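Long-range contact in putative acetyltransferase (Nocardia farcinica, PDB 3D9W), which probably transfers acetyl groups to arylamines as an arylamine N-acetyltransferase: residues E155-R168 with W177-R190. Numbering follows the deposited sequence.
Sequences EFTLGDWRFRLERR and WVLHQFGRDGWVDR
With chi1 of -77° placing CG opposite the carbonyl carbon and the chain extended to NE, Arg-164 lies across one face of Trp-187. Its guanidinium plane is only 9° from that of the indole, and CZ stands 3.9 Å from the centroid of the five-membered ring, a stacked cation-pi pair. CD makes a CH-pi contact with the six-membered ring. Arg-162 instead bends at chi2 and chi3, bringing CZ over the face of the Phe-182 ring, 3.7 Å from its centroid: a second cation-pi pair. The edge of Phe-182, at CD1, meets the opposite face of the indole toward its rim. Glu-155, on the outermost strand, pairs OE2 with Arg-162 NE at 3.0 Å and lays CG at the Trp-187 ring edge.

At the far end, Arg-167 CG sits 3.5 Å from the centroid of the Trp-177 six-membered ring, while Leu-165 CD2 meets the ring edge. Between these clusters, reciprocal backbone bonds join Arg-164 with His-180, where His-180 N to Arg-164 O is 2.7 Å and the return bond weak, and Glu-166 with Val-178. Register and the 162° axis angle show antiparallel pairing; being consecutive, strands 161-169 and 175-183 form a beta hairpin near one edge of the larger sheet.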
ATOM      1  N   GLU A 155     -13.561  -1.744  18.224  1.00 30.74           N
ATOM      2  CA  GLU A 155     -13.860  -1.394  16.841  1.00 30.01           C
ATOM      3  C   GLU A 155     -13.996   0.110  16.623  1.00 29.08           C
ATOM      4  O   GLU A 155     -14.871   0.747  17.211  1.00 29.02           O
ATOM      5  CB  GLU A 155     -15.166  -2.068  16.397  1.00 31.06           C
ATOM      6  CG  GLU A 155     -15.580  -1.741  14.957  1.00 32.64           C
ATOM      7  CD  GLU A 155     -16.985  -2.231  14.597  1.00 33.01           C
ATOM      8  OE1 GLU A 155     -17.279  -3.423  14.843  1.00 32.32           O
ATOM      9  OE2 GLU A 155     -17.789  -1.424  14.057  1.00 31.76           O
ATOM     10  N   PHE A 156     -13.120   0.677  15.797  1.00 28.26           N
ATOM     11  CA  PHE A 156     -13.204   2.094  15.450  1.00 25.96           C
ATOM     12  C   PHE A 156     -13.330   2.173  13.934  1.00 25.74           C
ATOM     13  O   PHE A 156     -13.169   1.163  13.244  1.00 24.96           O
ATOM     14  CB  PHE A 156     -11.987   2.887  15.941  1.00 25.01           C
ATOM     15  CG  PHE A 156     -10.665   2.383  15.442  1.00 23.40           C
ATOM     16  CD1 PHE A 156      -9.997   1.358  16.111  1.00 24.09           C
ATOM     17  CD2 PHE A 156     -10.057   2.968  14.340  1.00 21.47           C
ATOM     18  CE1 PHE A 156      -8.741   0.932  15.689  1.00 22.71           C
ATOM     19  CE2 PHE A 156      -8.801   2.545  13.911  1.00 21.39           C
ATOM     20  CZ  PHE A 156      -8.142   1.528  14.586  1.00 20.53           C
ATOM     21  N   THR A 157     -13.626   3.351  13.400  1.00 24.82           N
ATOM     22  CA  THR A 157     -13.791   3.458  11.951  1.00 23.74           C
ATOM     23  C   THR A 157     -12.962   4.528  11.258  1.00 23.62           C
ATOM     24  O   THR A 157     -12.961   5.683  11.667  1.00 25.76           O
ATOM     25  CB  THR A 157     -15.266   3.711  11.580  1.00 22.63           C
ATOM     26  OG1 THR A 157     -15.730   4.882  12.259  1.00 23.07           O
ATOM     27  CG2 THR A 157     -16.116   2.537  11.965  1.00 18.15           C
ATOM     28  N   LEU A 158     -12.256   4.124  10.207  1.00 23.68           N
ATOM     29  CA  LEU A 158     -11.455   5.026   9.386  1.00 23.05           C
ATOM     30  C   LEU A 158     -12.306   5.077   8.126  1.00 22.54           C
ATOM     31  O   LEU A 158     -12.292   4.148   7.320  1.00 22.88           O
ATOM     32  CB  LEU A 158     -10.078   4.420   9.104  1.00 22.55           C
ATOM     33  CG  LEU A 158      -9.215   4.288  10.364  1.00 22.18           C
ATOM     34  CD1 LEU A 158      -7.921   3.591  10.007  1.00 20.90           C
ATOM     35  CD2 LEU A 158      -8.940   5.663  10.976  1.00 20.16           C
ATOM     36  N   GLY A 159     -13.058   6.159   7.974  1.00 21.78           N
ATOM     37  CA  GLY A 159     -13.966   6.239   6.857  1.00 22.77           C
ATOM     38  C   GLY A 159     -15.088   5.316   7.311  1.00 24.37           C
ATOM     39  O   GLY A 159     -15.521   5.399   8.467  1.00 24.81           O
ATOM     40  N   ASP A 160     -15.547   4.419   6.441  1.00 25.28           N
ATOM     41  CA  ASP A 160     -16.611   3.488   6.813  1.00 25.37           C
ATOM     42  C   ASP A 160     -16.094   2.078   7.010  1.00 26.25           C
ATOM     43  O   ASP A 160     -16.882   1.130   7.113  1.00 26.48           O
ATOM     44  CB  ASP A 160     -17.703   3.446   5.757  1.00 25.51           C
ATOM     45  CG  ASP A 160     -18.539   4.684   5.757  1.00 26.12           C
ATOM     46  OD1 ASP A 160     -18.886   5.162   6.854  1.00 25.15           O
ATOM     47  OD2 ASP A 160     -18.853   5.172   4.656  1.00 28.10           O
ATOM     48  N   TRP A 161     -14.773   1.946   7.064  1.00 25.66           N
ATOM     49  CA  TRP A 161     -14.153   0.646   7.250  1.00 25.28           C
ATOM     50  C   TRP A 161     -13.839   0.481   8.728  1.00 25.19           C
ATOM     51  O   TRP A 161     -13.339   1.405   9.356  1.00 25.34           O
ATOM     52  CB  TRP A 161     -12.898   0.564   6.385  1.00 25.49           C
ATOM     53  CG  TRP A 161     -13.189   0.931   4.953  1.00 24.79           C
ATOM     54  CD1 TRP A 161     -13.339   2.193   4.440  1.00 24.77           C
ATOM     55  CD2 TRP A 161     -13.475   0.026   3.879  1.00 23.40           C
ATOM     56  NE1 TRP A 161     -13.708   2.124   3.117  1.00 24.00           N
ATOM     57  CE2 TRP A 161     -13.800   0.806   2.748  1.00 23.71           C
ATOM     58  CE3 TRP A 161     -13.492  -1.368   3.764  1.00 21.99           C
ATOM     59  CZ2 TRP A 161     -14.142   0.237   1.517  1.00 23.47           C
ATOM     60  CZ3 TRP A 161     -13.831  -1.930   2.542  1.00 22.69           C
ATOM     61  CH2 TRP A 161     -14.152  -1.128   1.434  1.00 21.76           C
ATOM     62  N   ARG A 162     -14.149  -0.692   9.273  1.00 24.63           N
ATOM     63  CA  ARG A 162     -13.951  -0.975  10.689  1.00 24.65           C
ATOM     64  C   ARG A 162     -12.622  -1.663  11.006  1.00 24.94           C
ATOM     65  O   ARG A 162     -12.227  -2.610  10.324  1.00 26.00           O
ATOM     66  CB  ARG A 162     -15.114  -1.828  11.186  1.00 24.78           C
ATOM     67  CG  ARG A 162     -16.479  -1.244  10.846  1.00 26.15           C
ATOM     68  CD  ARG A 162     -17.519  -2.333  10.566  1.00 28.55           C
ATOM     69  NE  ARG A 162     -17.713  -3.229  11.706  1.00 32.03           N
ATOM     70  CZ  ARG A 162     -18.420  -4.358  11.661  1.00 34.94           C
ATOM     71  NH1 ARG A 162     -18.997  -4.725  10.524  1.00 37.11           N
ATOM     72  NH2 ARG A 162     -18.555  -5.119  12.747  1.00 35.15           N
ATOM     73  N   PHE A 163     -11.956  -1.184  12.059  1.00 23.51           N
ATOM     74  CA  PHE A 163     -10.665  -1.709  12.497  1.00 23.14           C
ATOM     75  C   PHE A 163     -10.545  -1.842  14.017  1.00 25.30           C
ATOM     76  O   PHE A 163     -11.453  -1.480  14.775  1.00 25.57           O
ATOM     77  CB  PHE A 163      -9.522  -0.799  12.031  1.00 20.48           C
ATOM     78  CG  PHE A 163      -9.438  -0.627  10.548  1.00 20.08           C
ATOM     79  CD1 PHE A 163      -8.770  -1.552   9.764  1.00 20.11           C
ATOM     80  CD2 PHE A 163     -10.030   0.470   9.932  1.00 19.30           C
ATOM     81  CE1 PHE A 163      -8.688  -1.386   8.378  1.00 21.33           C
ATOM     82  CE2 PHE A 163      -9.956   0.646   8.553  1.00 20.17           C
ATOM     83  CZ  PHE A 163      -9.283  -0.285   7.774  1.00 20.54           C
ATOM     84  N   ARG A 164      -9.383  -2.351  14.430  1.00 26.17           N
ATOM     85  CA  ARG A 164      -9.005  -2.570  15.826  1.00 27.24           C
ATOM     86  C   ARG A 164      -7.485  -2.609  15.878  1.00 25.77           C
ATOM     87  O   ARG A 164      -6.863  -3.426  15.207  1.00 25.36           O
ATOM     88  CB  ARG A 164      -9.520  -3.918  16.346  1.00 29.66           C
ATOM     89  CG  ARG A 164     -10.986  -3.986  16.691  1.00 32.38           C
ATOM     90  CD  ARG A 164     -11.378  -5.428  17.028  1.00 36.35           C
ATOM     91  NE  ARG A 164     -12.825  -5.564  17.216  1.00 41.25           N
ATOM     92  CZ  ARG A 164     -13.474  -6.723  17.325  1.00 42.48           C
ATOM     93  NH1 ARG A 164     -12.803  -7.873  17.264  1.00 42.86           N
ATOM     94  NH2 ARG A 164     -14.801  -6.728  17.500  1.00 40.94           N
ATOM     95  N   LEU A 165      -6.888  -1.717  16.657  1.00 25.06           N
ATOM     96  CA  LEU A 165      -5.442  -1.705  16.798  1.00 24.51           C
ATOM     97  C   LEU A 165      -5.165  -2.394  18.127  1.00 25.49           C
ATOM     98  O   LEU A 165      -5.735  -2.037  19.164  1.00 25.16           O
ATOM     99  CB  LEU A 165      -4.889  -0.277  16.827  1.00 21.86           C
ATOM    100  CG  LEU A 165      -3.540  -0.076  16.128  1.00 22.17           C
ATOM    101  CD1 LEU A 165      -2.840   1.125  16.731  1.00 23.39           C
ATOM    102  CD2 LEU A 165      -2.661  -1.304  16.277  1.00 22.31           C
ATOM    103  N   GLU A 166      -4.285  -3.381  18.093  1.00 25.62           N
ATOM    104  CA  GLU A 166      -3.964  -4.136  19.285  1.00 26.59           C
ATOM    105  C   GLU A 166      -2.474  -4.094  19.590  1.00 26.88           C
ATOM    106  O   GLU A 166      -1.657  -4.164  18.675  1.00 26.52           O
ATOM    107  CB  GLU A 166      -4.423  -5.562  19.055  1.00 28.48           C
ATOM    108  CG  GLU A 166      -4.280  -6.505  20.203  1.00 30.44           C
ATOM    109  CD  GLU A 166      -5.319  -7.603  20.101  1.00 33.22           C
ATOM    110  OE1 GLU A 166      -6.523  -7.264  20.234  1.00 34.18           O
ATOM    111  OE2 GLU A 166      -4.942  -8.781  19.871  1.00 32.72           O
ATOM    112  N   ARG A 167      -2.125  -3.956  20.870  1.00 27.08           N
ATOM    113  CA  ARG A 167      -0.721  -3.934  21.276  1.00 27.90           C
ATOM    114  C   ARG A 167      -0.393  -5.176  22.095  1.00 28.34           C
ATOM    115  O   ARG A 167      -0.883  -5.348  23.207  1.00 28.19           O
ATOM    116  CB  ARG A 167      -0.374  -2.688  22.103  1.00 28.27           C
ATOM    117  CG  ARG A 167       1.122  -2.333  22.009  1.00 30.25           C
ATOM    118  CD  ARG A 167       1.864  -2.304  23.344  1.00 31.09           C
ATOM    119  NE  ARG A 167       1.581  -1.096  24.115  1.00 33.37           N
ATOM    120  CZ  ARG A 167       0.762  -1.053  25.166  1.00 34.14           C
ATOM    121  NH1 ARG A 167       0.146  -2.159  25.578  1.00 33.72           N
ATOM    122  NH2 ARG A 167       0.549   0.098  25.795  1.00 33.06           N
ATOM    123  N   ARG A 168       0.434  -6.044  21.534  1.00 29.21           N
ATOM    124  CA  ARG A 168       0.821  -7.263  22.214  1.00 29.59           C
ATOM    125  C   ARG A 168       2.301  -7.204  22.544  1.00 29.26           C
ATOM    126  O   ARG A 168       2.962  -6.181  22.327  1.00 30.11           O
ATOM    127  CB  ARG A 168       0.562  -8.477  21.317  1.00 32.39           C
ATOM    128  CG  ARG A 168      -0.892  -8.762  21.017  1.00 36.71           C
ATOM    129  CD  ARG A 168      -1.018 -10.054  20.207  1.00 40.18           C
ATOM    130  NE  ARG A 168      -2.373 -10.223  19.683  1.00 45.61           N
ATOM    131  CZ  ARG A 168      -2.751 -11.162  18.811  1.00 47.60           C
ATOM    132  NH1 ARG A 168      -1.867 -12.050  18.346  1.00 48.41           N
ATOM    133  NH2 ARG A 168      -4.018 -11.197  18.382  1.00 47.06           N
ATOM    134  N   TRP A 177       2.415  -5.014  17.345  1.00 24.79           N
ATOM    135  CA  TRP A 177       1.118  -4.449  17.025  1.00 23.39           C
ATOM    136  C   TRP A 177       0.365  -5.302  16.024  1.00 23.05           C
ATOM    137  O   TRP A 177       0.965  -5.929  15.151  1.00 23.00           O
ATOM    138  CB  TRP A 177       1.268  -3.038  16.466  1.00 23.21           C
ATOM    139  CG  TRP A 177       1.927  -2.082  17.393  1.00 21.78           C
ATOM    140  CD1 TRP A 177       3.270  -1.891  17.564  1.00 22.37           C
ATOM    141  CD2 TRP A 177       1.276  -1.174  18.274  1.00 21.26           C
ATOM    142  NE1 TRP A 177       3.495  -0.911  18.500  1.00 22.02           N
ATOM    143  CE2 TRP A 177       2.285  -0.452  18.952  1.00 22.91           C
ATOM    144  CE3 TRP A 177      -0.065  -0.895  18.561  1.00 22.42           C
ATOM    145  CZ2 TRP A 177       1.994   0.533  19.899  1.00 24.34           C
ATOM    146  CZ3 TRP A 177      -0.358   0.080  19.498  1.00 25.02           C
ATOM    147  CH2 TRP A 177       0.670   0.786  20.159  1.00 24.71           C
ATOM    148  N   VAL A 178      -0.957  -5.313  16.157  1.00 22.44           N
ATOM    149  CA  VAL A 178      -1.812  -6.075  15.262  1.00 21.27           C
ATOM    150  C   VAL A 178      -3.011  -5.234  14.845  1.00 22.03           C
ATOM    151  O   VAL A 178      -3.828  -4.843  15.679  1.00 23.59           O
ATOM    152  CB  VAL A 178      -2.347  -7.349  15.941  1.00 21.14           C
ATOM    153  CG1 VAL A 178      -2.860  -8.316  14.892  1.00 19.78           C
ATOM    154  CG2 VAL A 178      -1.268  -7.988  16.793  1.00 20.65           C
ATOM    155  N   LEU A 179      -3.109  -4.945  13.555  1.00 21.25           N
ATOM    156  CA  LEU A 179      -4.232  -4.180  13.043  1.00 19.66           C
ATOM    157  C   LEU A 179      -5.277  -5.188  12.574  1.00 19.54           C
ATOM    158  O   LEU A 179      -4.950  -6.124  11.850  1.00 19.44           O
ATOM    159  CB  LEU A 179      -3.792  -3.314  11.868  1.00 19.30           C
ATOM    160  CG  LEU A 179      -4.879  -2.369  11.369  1.00 19.12           C
ATOM    161  CD1 LEU A 179      -5.046  -1.244  12.374  1.00 18.53           C
ATOM    162  CD2 LEU A 179      -4.507  -1.820  10.004  1.00 20.19           C
ATOM    163  N   HIS A 180      -6.525  -5.001  12.994  1.00 19.40           N
ATOM    164  CA  HIS A 180      -7.607  -5.909  12.612  1.00 20.21           C
ATOM    165  C   HIS A 180      -8.586  -5.215  11.678  1.00 20.33           C
ATOM    166  O   HIS A 180      -9.017  -4.113  11.955  1.00 21.77           O
ATOM    167  CB  HIS A 180      -8.376  -6.375  13.853  1.00 22.79           C
ATOM    168  CG  HIS A 180      -7.577  -7.231  14.787  1.00 23.41           C
ATOM    169  ND1 HIS A 180      -7.483  -8.599  14.646  1.00 25.24           N
ATOM    170  CD2 HIS A 180      -6.854  -6.915  15.887  1.00 23.15           C
ATOM    171  CE1 HIS A 180      -6.740  -9.089  15.623  1.00 24.17           C
ATOM    172  NE2 HIS A 180      -6.345  -8.088  16.390  1.00 23.84           N
ATOM    173  N   GLN A 181      -8.951  -5.859  10.577  1.00 21.04           N
ATOM    174  CA  GLN A 181      -9.895  -5.261   9.642  1.00 20.87           C
ATOM    175  C   GLN A 181     -11.104  -6.166   9.522  1.00 21.58           C
ATOM    176  O   GLN A 181     -10.978  -7.372   9.684  1.00 22.03           O
ATOM    177  CB  GLN A 181      -9.261  -5.110   8.262  1.00 20.20           C
ATOM    178  CG  GLN A 181      -8.878  -6.435   7.637  1.00 20.92           C
ATOM    179  CD  GLN A 181      -8.595  -6.330   6.155  1.00 20.64           C
ATOM    180  OE1 GLN A 181      -7.838  -5.470   5.717  1.00 20.17           O
ATOM    181  NE2 GLN A 181      -9.199  -7.216   5.373  1.00 21.32           N
ATOM    182  N   PHE A 182     -12.270  -5.581   9.246  1.00 23.51           N
ATOM    183  CA  PHE A 182     -13.506  -6.347   9.072  1.00 24.27           C
ATOM    184  C   PHE A 182     -13.740  -6.502   7.575  1.00 25.63           C
ATOM    185  O   PHE A 182     -13.694  -5.521   6.837  1.00 26.29           O
ATOM    186  CB  PHE A 182     -14.696  -5.622   9.698  1.00 23.41           C
ATOM    187  CG  PHE A 182     -15.939  -6.458   9.760  1.00 23.77           C
ATOM    188  CD1 PHE A 182     -16.064  -7.477  10.704  1.00 23.15           C
ATOM    189  CD2 PHE A 182     -16.962  -6.271   8.836  1.00 24.45           C
ATOM    190  CE1 PHE A 182     -17.189  -8.302  10.720  1.00 23.53           C
ATOM    191  CE2 PHE A 182     -18.100  -7.093   8.842  1.00 24.82           C
ATOM    192  CZ  PHE A 182     -18.210  -8.112   9.787  1.00 24.07           C
ATOM    193  N   GLY A 183     -13.989  -7.729   7.124  1.00 26.98           N
ATOM    194  CA  GLY A 183     -14.191  -7.960   5.705  1.00 27.55           C
ATOM    195  C   GLY A 183     -14.918  -9.236   5.312  1.00 28.59           C
ATOM    196  O   GLY A 183     -15.570  -9.874   6.134  1.00 28.77           O
ATOM    197  N   ARG A 184     -14.790  -9.600   4.038  1.00 28.88           N
ATOM    198  CA  ARG A 184     -15.447 -10.774   3.463  1.00 29.83           C
ATOM    199  C   ARG A 184     -15.609 -11.987   4.366  1.00 29.32           C
ATOM    200  O   ARG A 184     -16.589 -12.728   4.234  1.00 28.79           O
ATOM    201  CB  ARG A 184     -14.726 -11.220   2.197  1.00 31.36           C
ATOM    202  CG  ARG A 184     -14.477 -10.113   1.187  1.00 34.97           C
ATOM    203  CD  ARG A 184     -14.759 -10.647  -0.212  1.00 37.38           C
ATOM    204  NE  ARG A 184     -14.340 -12.045  -0.360  1.00 36.67           N
ATOM    205  CZ  ARG A 184     -13.083 -12.442  -0.543  1.00 35.94           C
ATOM    206  NH1 ARG A 184     -12.097 -11.551  -0.610  1.00 33.41           N
ATOM    207  NH2 ARG A 184     -12.818 -13.739  -0.655  1.00 36.46           N
ATOM    208  N   ASP A 185     -14.651 -12.204   5.266  1.00 29.52           N
ATOM    209  CA  ASP A 185     -14.725 -13.346   6.180  1.00 28.61           C
ATOM    210  C   ASP A 185     -14.850 -12.917   7.639  1.00 25.79           C
ATOM    211  O   ASP A 185     -14.431 -13.636   8.539  1.00 25.07           O
ATOM    212  CB  ASP A 185     -13.492 -14.237   6.023  1.00 31.20           C
ATOM    213  CG  ASP A 185     -13.828 -15.719   6.116  1.00 35.18           C
ATOM    214  OD1 ASP A 185     -14.443 -16.154   7.119  1.00 35.31           O
ATOM    215  OD2 ASP A 185     -13.476 -16.453   5.165  1.00 39.22           O
ATOM    216  N   GLY A 186     -15.442 -11.752   7.862  1.00 23.66           N
ATOM    217  CA  GLY A 186     -15.604 -11.260   9.213  1.00 24.09           C
ATOM    218  C   GLY A 186     -14.340 -10.580   9.683  1.00 23.03           C
ATOM    219  O   GLY A 186     -13.522 -10.167   8.869  1.00 22.97           O
ATOM    220  N   TRP A 187     -14.171 -10.448  10.994  1.00 23.29           N
ATOM    221  CA  TRP A 187     -12.969  -9.822  11.505  1.00 24.20           C
ATOM    222  C   TRP A 187     -11.754 -10.665  11.170  1.00 24.70           C
ATOM    223  O   TRP A 187     -11.851 -11.864  10.913  1.00 25.43           O
ATOM    224  CB  TRP A 187     -13.050  -9.631  13.009  1.00 24.46           C
ATOM    225  CG  TRP A 187     -13.801  -8.419  13.377  1.00 27.72           C
ATOM    226  CD1 TRP A 187     -15.121  -8.337  13.708  1.00 28.28           C
ATOM    227  CD2 TRP A 187     -13.294  -7.081  13.396  1.00 28.77           C
ATOM    228  NE1 TRP A 187     -15.471  -7.024  13.929  1.00 29.60           N
ATOM    229  CE2 TRP A 187     -14.369  -6.232  13.746  1.00 28.45           C
ATOM    230  CE3 TRP A 187     -12.033  -6.516  13.150  1.00 28.95           C
ATOM    231  CZ2 TRP A 187     -14.226  -4.850  13.858  1.00 27.92           C
ATOM    232  CZ3 TRP A 187     -11.887  -5.138  13.260  1.00 30.05           C
ATOM    233  CH2 TRP A 187     -12.984  -4.319  13.612  1.00 30.27           C
ATOM    234  N   VAL A 188     -10.595 -10.034  11.167  1.00 24.48           N
ATOM    235  CA  VAL A 188      -9.387 -10.757  10.868  1.00 23.86           C
ATOM    236  C   VAL A 188      -8.183  -9.864  11.110  1.00 24.22           C
ATOM    237  O   VAL A 188      -8.281  -8.629  11.097  1.00 22.94           O
ATOM    238  CB  VAL A 188      -9.391 -11.264   9.402  1.00 22.41           C
ATOM    239  CG1 VAL A 188      -9.255 -10.100   8.443  1.00 21.00           C
ATOM    240  CG2 VAL A 188      -8.274 -12.258   9.191  1.00 20.88           C
ATOM    241  N   ASP A 189      -7.050 -10.508  11.360  1.00 23.49           N
ATOM    242  CA  ASP A 189      -5.805  -9.813  11.583  1.00 23.44           C
ATOM    243  C   ASP A 189      -5.181  -9.553  10.210  1.00 23.56           C
ATOM    244  O   ASP A 189      -4.875 -10.479   9.457  1.00 22.20           O
ATOM    245  CB  ASP A 189      -4.892 -10.679  12.449  1.00 24.24           C
ATOM    246  CG  ASP A 189      -4.747 -12.098  11.912  1.00 26.45           C
ATOM    247  OD1 ASP A 189      -3.976 -12.303  10.947  1.00 28.06           O
ATOM    248  OD2 ASP A 189      -5.412 -13.013  12.445  1.00 26.54           O
ATOM    249  N   ARG A 190      -5.033  -8.282   9.868  1.00 23.25           N
ATOM    250  CA  ARG A 190      -4.443  -7.946   8.592  1.00 23.49           C
ATOM    251  C   ARG A 190      -2.961  -8.282   8.692  1.00 23.24           C
ATOM    252  O   ARG A 190      -2.482  -9.199   8.028  1.00 25.83           O
ATOM    253  CB  ARG A 190      -4.637  -6.454   8.272  1.00 24.59           C
ATOM    254  CG  ARG A 190      -4.033  -6.035   6.931  1.00 26.11           C
ATOM    255  CD  ARG A 190      -4.076  -4.531   6.670  1.00 26.98           C
ATOM    256  NE  ARG A 190      -5.391  -4.077   6.229  1.00 29.43           N
ATOM    257  CZ  ARG A 190      -5.615  -2.921   5.610  1.00 31.19           C
ATOM    258  NH1 ARG A 190      -4.604  -2.096   5.356  1.00 31.08           N
ATOM    259  NH2 ARG A 190      -6.848  -2.589   5.240  1.00 31.50           N
TER
HETATM  260  O   HOH W   1     -11.675  -2.733   7.372  1.00 36.20           O